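Local coordinates for protein oligoribonuclease (Colwellia psychrerythraea, PDB 6A4D) that probably degrades very short RNA oligonucleotides to mononucleotides as an exoribonuclease of the RNase H-like clan, and binds a nitrophenyl ester of thymidine monophosphate, at residues Ser72-Thr75 with Gln76-Asp80; Ile51-Thr54 with Asp55-Asp59. The protein carries 1 engineered substitution. All coordinates share one frame; numbering follows the deposited sequence.

Contact 1 (Ser72-Thr75 with Gln76-Asp80)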
ATOM      1  N   SER A  72      24.553  -2.964  10.800  1.00 68.80           N
ATOM      2  CA  SER A  72      24.954  -2.751   9.391  1.00 60.17           C
ATOM      3  C   SER A  72      25.860  -1.556   9.091  1.00 59.40           C
ATOM      4  O   SER A  72      26.301  -1.387   7.942  1.00 55.56           O
ATOM      5  CB  SER A  72      23.718  -2.689   8.483  1.00 66.04           C
ATOM      6  OG  SER A  72      23.314  -1.352   8.242  1.00 68.86           O
ATOM      7  N   GLY A  73      26.129  -0.718  10.087  1.00 70.13           N
ATOM      8  CA  GLY A  73      26.912   0.514   9.878  1.00 73.57           C
ATOM      9  C   GLY A  73      26.185   1.543   9.015  1.00 73.24           C
ATOM     10  O   GLY A  73      26.828   2.353   8.314  1.00 75.17           O
ATOM     11  N   LEU A  74      24.850   1.493   9.047  1.00 65.46           N
ATOM     12  CA  LEU A  74      24.016   2.573   8.497  1.00 62.15           C
ATOM     13  C   LEU A  74      24.145   3.729   9.474  1.00 60.50           C
ATOM     14  O   LEU A  74      24.512   4.839   9.070  1.00 53.72           O
ATOM     15  CB  LEU A  74      22.545   2.160   8.356  1.00 55.89           C
ATOM     16  CG  LEU A  74      21.500   3.215   7.950  1.00 54.67           C
ATOM     17  CD1 LEU A  74      21.887   3.949   6.675  1.00 48.16           C
ATOM     18  CD2 LEU A  74      20.140   2.554   7.757  1.00 52.89           C
ATOM     19  N   THR A  75      23.891   3.427  10.753  1.00 58.65           N
ATOM     20  CA  THR A  75      24.136   4.351  11.849  1.00 57.79           C
ATOM     21  C   THR A  75      25.417   5.140  11.702  1.00 61.58           C
ATOM     22  O   THR A  75      25.419   6.357  11.929  1.00 58.57           O
ATOM     23  CB  THR A  75      24.184   3.660  13.198  1.00 54.66           C
ATOM     24  OG1 THR A  75      22.993   2.901  13.375  1.00 52.50           O
ATOM     25  CG2 THR A  75      24.268   4.705  14.319  1.00 57.15           C
ATOM     26  N   GLN A  76      26.483   4.462  11.289  1.00 61.01           N
ATOM     27  CA  GLN A  76      27.772   5.108  11.139  1.00 67.27           C
ATOM     28  C   GLN A  76      27.777   6.004   9.916  1.00 66.98           C
ATOM     29  O   GLN A  76      28.240   7.159   9.994  1.00 59.01           O
ATOM     30  CB  GLN A  76      28.919   4.074  11.065  1.00 74.16           C
ATOM     31  CG  GLN A  76      30.320   4.641  10.762  1.00 73.85           C
ATOM     32  CD  GLN A  76      30.746   5.816  11.664  1.00 72.75           C
ATOM     33  OE1 GLN A  76      30.341   5.932  12.824  1.00 66.66           O
ATOM     34  NE2 GLN A  76      31.579   6.687  11.117  1.00 80.94           N
ATOM     35  N   ARG A  77      27.288   5.473   8.787  1.00 66.74           N
ATOM     36  CA  ARG A  77      27.157   6.302   7.575  1.00 62.69           C
ATOM     37  C   ARG A  77      26.287   7.550   7.791  1.00 51.38           C
ATOM     38  O   ARG A  77      26.499   8.550   7.139  1.00 55.04           O
ATOM     39  CB  ARG A  77      26.633   5.495   6.391  1.00 57.33           C
ATOM     40  CG  ARG A  77      27.716   4.687   5.707  1.00 54.21           C
ATOM     41  CD  ARG A  77      27.077   3.476   5.038  1.00 53.30           C
ATOM     42  NE  ARG A  77      26.263   3.988   3.960  1.00 56.89           N
ATOM     43  CZ  ARG A  77      25.034   3.607   3.631  1.00 55.06           C
ATOM     44  NH1 ARG A  77      24.421   2.633   4.289  1.00 58.46           N
ATOM     45  NH2 ARG A  77      24.417   4.227   2.611  1.00 51.12           N
ATOM     46  N   CYS A  78      25.329   7.468   8.703  1.00 46.95           N
ATOM     47  CA  CYS A  78      24.446   8.574   9.006  1.00 51.55           C
ATOM     48  C   CYS A  78      25.217   9.661   9.812  1.00 56.92           C
ATOM     49  O   CYS A  78      25.129  10.856   9.476  1.00 54.50           O
ATOM     50  CB  CYS A  78      23.134   8.085   9.674  1.00 46.31           C
ATOM     51  SG  CYS A  78      21.947   7.269   8.518  1.00 46.73           S
ATOM     52  N   ARG A  79      25.992   9.242  10.821  1.00 63.03           N
ATOM     53  CA  ARG A  79      26.977  10.126  11.519  1.00 57.06           C
ATOM     54  C   ARG A  79      28.007  10.786  10.589  1.00 56.89           C
ATOM     55  O   ARG A  79      28.334  11.951  10.777  1.00 61.66           O
ATOM     56  CB  ARG A  79      27.732   9.353  12.600  1.00 59.69           C
ATOM     57  CG  ARG A  79      26.896   8.912  13.798  1.00 57.79           C
ATOM     58  CD  ARG A  79      27.804   8.273  14.862  1.00 59.88           C
ATOM     59  NE  ARG A  79      27.108   7.250  15.657  1.00 57.65           N
ATOM     60  CZ  ARG A  79      26.186   7.494  16.606  1.00 59.17           C
ATOM     61  NH1 ARG A  79      25.809   8.740  16.921  1.00 62.83           N
ATOM     62  NH2 ARG A  79      25.597   6.477  17.241  1.00 55.88           N
ATOM     63  N   ASP A  80      28.512  10.056   9.598  1.00 63.20           N
ATOM     64  CA  ASP A  80      29.460  10.625   8.604  1.00 66.34           C
ATOM     65  C   ASP A  80      28.795  11.597   7.643  1.00 63.29           C
ATOM     66  O   ASP A  80      29.446  12.504   7.113  1.00 58.00           O
ATOM     67  CB  ASP A  80      30.119   9.532   7.728  1.00 76.51           C
ATOM     68  CG  ASP A  80      30.875   8.469   8.535  1.00 89.69           C
ATOM     69  OD1 ASP A  80      31.454   8.791   9.604  1.00 74.09           O
ATOM     70  OD2 ASP A  80      30.882   7.296   8.075  1.00 99.74           O
TER
HETATM   71  O   HOH W   1      26.467   0.378   6.007  1.00 90.21           O
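L74 and C78 meet one turn apart on the inner face of helix 74-80, just after G73, which ends helix 63-72 in a Schellman motif with positive phi and at the same time stands as N-cap of the new helix. The close-packed part lies here. In L74, chi1 of 173° puts CG anti to the backbone N, and the bend at chi2 then turns CD1 toward C78, 3.8 Å from its SG; A50 of strand 42-50 and L58 of helix 55-59 close over the cysteine. R77 belongs to this packed face too: its chain lies on I48 and A50, NH1 comes 3.7 Å from L74 CD1, and NH2 forms a salt bridge with E30. T75 is set against L58 and H69. Three backbone bonds start the helix: R77 N to G73 O, C78 N to L74 O at 2.8 Å, and R79 N to T75 O, the last nearly straight at 170°. The solvent side is looser. There Q76 lies exposed, and R79 runs out beside T75, its NH2 3.7 Å from T75 CG2, toward its salt-bridge partner D55. Water 1 gives a proton to S72 O at 2.6 Å and weakly accepts one from R77 NH1 at 3.5 Å.

Contact 2 (Ile51-Thr54 with Asp55-Asp59); sequences ISQT and DDVLD
T54 receives two hydrogen bonds from helix 55-59, one at its side chain and one at its carbonyl. V57 N donates to T54 OG1 at 3.2 Å, N-H...O 162°; chi1 of 62° sets this hydroxyl between the threonine's own N and carbonyl carbon, turned to the first turn of the helix. L58 N bonds to T54 O, also at 3.2 Å. The OG1 bond makes T54 the N-cap, where the loop after strand 42-50 turns into the short helix; the bond to its carbonyl begins the helical series. Van der Waals contacts flank these bonds. Carbon packs on carbon where V57 CG1 sits 3.8 Å from Q53 CB, while V57 CG2 lies 3.7 Å from T54 OG1, beside the capping bond. An alanine at V57 would lose both methyls and would probably leave the Q53 side chain and the flank of the T54 OG1 bond less closely packed, although Q53 NE2 is also held by I28 O. L58 brings CG to 3.5 Å from T54 O, and its side chain reaches on to L29. On the solvent side, water 2 donates to Q53 O at 3.1 Å and to D55 OD1 at 3.3 Å, an oxygen that also serves R79.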
ATOM      1  N   ILE A  51      21.061   9.638   5.163  1.00 46.44           N
ATOM      2  CA  ILE A  51      20.624  10.978   5.548  1.00 44.87           C
ATOM      3  C   ILE A  51      21.267  11.344   6.876  1.00 46.68           C
ATOM      4  O   ILE A  51      21.176  10.595   7.864  1.00 43.69           O
ATOM      5  CB  ILE A  51      19.109  11.113   5.798  1.00 42.73           C
ATOM      6  CG1 ILE A  51      18.257  10.522   4.652  1.00 38.67           C
ATOM      7  CG2 ILE A  51      18.764  12.596   6.044  1.00 42.17           C
ATOM      8  CD1 ILE A  51      18.616  11.062   3.284  1.00 40.96           C
ATOM      9  N   SER A  52      21.863  12.530   6.899  1.00 46.90           N
ATOM     10  CA  SER A  52      22.472  13.063   8.107  1.00 48.02           C
ATOM     11  C   SER A  52      21.437  13.195   9.205  1.00 44.03           C
ATOM     12  O   SER A  52      20.325  13.690   8.995  1.00 42.69           O
ATOM     13  CB  SER A  52      23.105  14.440   7.836  1.00 53.07           C
ATOM     14  OG  SER A  52      23.561  15.009   9.043  1.00 58.13           O
ATOM     15  N   GLN A  53      21.803  12.686  10.361  1.00 42.27           N
ATOM     16  CA  GLN A  53      21.056  12.852  11.555  1.00 46.37           C
ATOM     17  C   GLN A  53      22.085  13.084  12.658  1.00 46.65           C
ATOM     18  O   GLN A  53      23.219  12.569  12.623  1.00 47.68           O
ATOM     19  CB  GLN A  53      20.225  11.592  11.823  1.00 52.57           C
ATOM     20  CG  GLN A  53      19.231  11.228  10.706  1.00 50.84           C
ATOM     21  CD  GLN A  53      18.035  12.156  10.641  1.00 51.61           C
ATOM     22  OE1 GLN A  53      17.915  13.047  11.439  1.00 53.49           O
ATOM     23  NE2 GLN A  53      17.121  11.921   9.712  1.00 55.07           N
ATOM     24  N   THR A  54      21.705  13.882  13.637  1.00 51.16           N
ATOM     25  CA  THR A  54      22.580  14.116  14.797  1.00 57.70           C
ATOM     26  C   THR A  54      22.744  12.831  15.622  1.00 61.41           C
ATOM     27  O   THR A  54      22.063  11.823  15.387  1.00 70.62           O
ATOM     28  CB  THR A  54      21.938  15.125  15.734  1.00 51.39           C
ATOM     29  OG1 THR A  54      20.715  14.550  16.181  1.00 48.35           O
ATOM     30  CG2 THR A  54      21.677  16.480  15.029  1.00 54.31           C
ATOM     31  N   ASP A  55      23.598  12.902  16.632  1.00 68.60           N
ATOM     32  CA  ASP A  55      23.671  11.864  17.671  1.00 69.07           C
ATOM     33  C   ASP A  55      22.424  11.788  18.544  1.00 62.92           C
ATOM     34  O   ASP A  55      22.028  10.707  18.964  1.00 62.68           O
ATOM     35  CB  ASP A  55      24.901  12.071  18.554  1.00 70.83           C
ATOM     36  CG  ASP A  55      26.203  11.863  17.802  1.00 71.63           C
ATOM     37  OD1 ASP A  55      26.177  11.280  16.696  1.00 68.69           O
ATOM     38  OD2 ASP A  55      27.265  12.286  18.318  1.00 81.10           O
ATOM     39  N   ASP A  56      21.780  12.905  18.829  1.00 66.05           N
ATOM     40  CA  ASP A  56      20.516  12.813  19.560  1.00 69.75           C
ATOM     41  C   ASP A  56      19.648  11.777  18.877  1.00 68.53           C
ATOM     42  O   ASP A  56      19.131  10.860  19.519  1.00 60.25           O
ATOM     43  CB  ASP A  56      19.743  14.124  19.581  1.00 73.65           C
ATOM     44  CG  ASP A  56      18.311  13.930  20.068  1.00 74.87           C
ATOM     45  OD1 ASP A  56      18.179  13.407  21.176  1.00 83.40           O
ATOM     46  OD2 ASP A  56      17.326  14.255  19.357  1.00 73.32           O
ATOM     47  N   VAL A  57      19.509  11.924  17.557  1.00 64.03           N
ATOM     48  CA  VAL A  57      18.584  11.082  16.824  1.00 57.93           C
ATOM     49  C   VAL A  57      19.046   9.631  16.854  1.00 52.42           C
ATOM     50  O   VAL A  57      18.282   8.752  17.240  1.00 44.01           O
ATOM     51  CB  VAL A  57      18.373  11.576  15.373  1.00 60.58           C
ATOM     52  CG1 VAL A  57      17.696  10.508  14.511  1.00 56.80           C
ATOM     53  CG2 VAL A  57      17.535  12.834  15.406  1.00 56.67           C
ATOM     54  N   LEU A  58      20.290   9.396  16.474  1.00 45.86           N
ATOM     55  CA  LEU A  58      20.732   8.039  16.227  1.00 55.01           C
ATOM     56  C   LEU A  58      20.694   7.191  17.498  1.00 64.31           C
ATOM     57  O   LEU A  58      20.175   6.054  17.501  1.00 67.92           O
ATOM     58  CB  LEU A  58      22.114   8.046  15.588  1.00 52.99           C
ATOM     59  CG  LEU A  58      22.070   8.524  14.128  1.00 56.26           C
ATOM     60  CD1 LEU A  58      23.503   8.664  13.617  1.00 55.07           C
ATOM     61  CD2 LEU A  58      21.219   7.606  13.217  1.00 51.55           C
ATOM     62  N   ASP A  59      21.134   7.800  18.595  1.00 66.32           N
ATOM     63  CA  ASP A  59      21.243   7.112  19.884  1.00 64.03           C
ATOM     64  C   ASP A  59      19.914   6.826  20.606  1.00 60.03           C
ATOM     65  O   ASP A  59      19.929   6.006  21.516  1.00 56.23           O
ATOM     66  CB  ASP A  59      22.206   7.874  20.786  1.00 63.17           C
ATOM     67  CG  ASP A  59      23.540   8.145  20.108  1.00 69.37           C
ATOM     68  OD1 ASP A  59      23.764   7.588  19.005  1.00 75.90           O
ATOM     69  OD2 ASP A  59      24.362   8.933  20.645  1.00 76.87           O
TER
HETATM   70  O   HOH W   2      26.102  12.523  13.689  1.00 60.64           O

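In the fold
The two contacts come in series along the chain, contact 2 before contact 1, with helix 63-72 between them, and their centres lie 9 Å apart on the same side of the chain's centre. R79 of contact 1 spans the gap, holding the first residue of helix 55-59, D55 (NH1 to OD1, 2.6 Å), and D59 four residues on (NH2 to OD1, 2.8 Å). Alongside, L58 CD1 packs 3.4 Å from R79 CG. Helix 74-80 lies on edge strand 42-50, whereas L58 reaches strand 28-36. The side chain of L74, which touches pocket residue H69, is about 6 Å from a bound nucleotide analogue and that of L58 about 11 Å: contact 1 backs the pocket wall, contact 2 lies farther out.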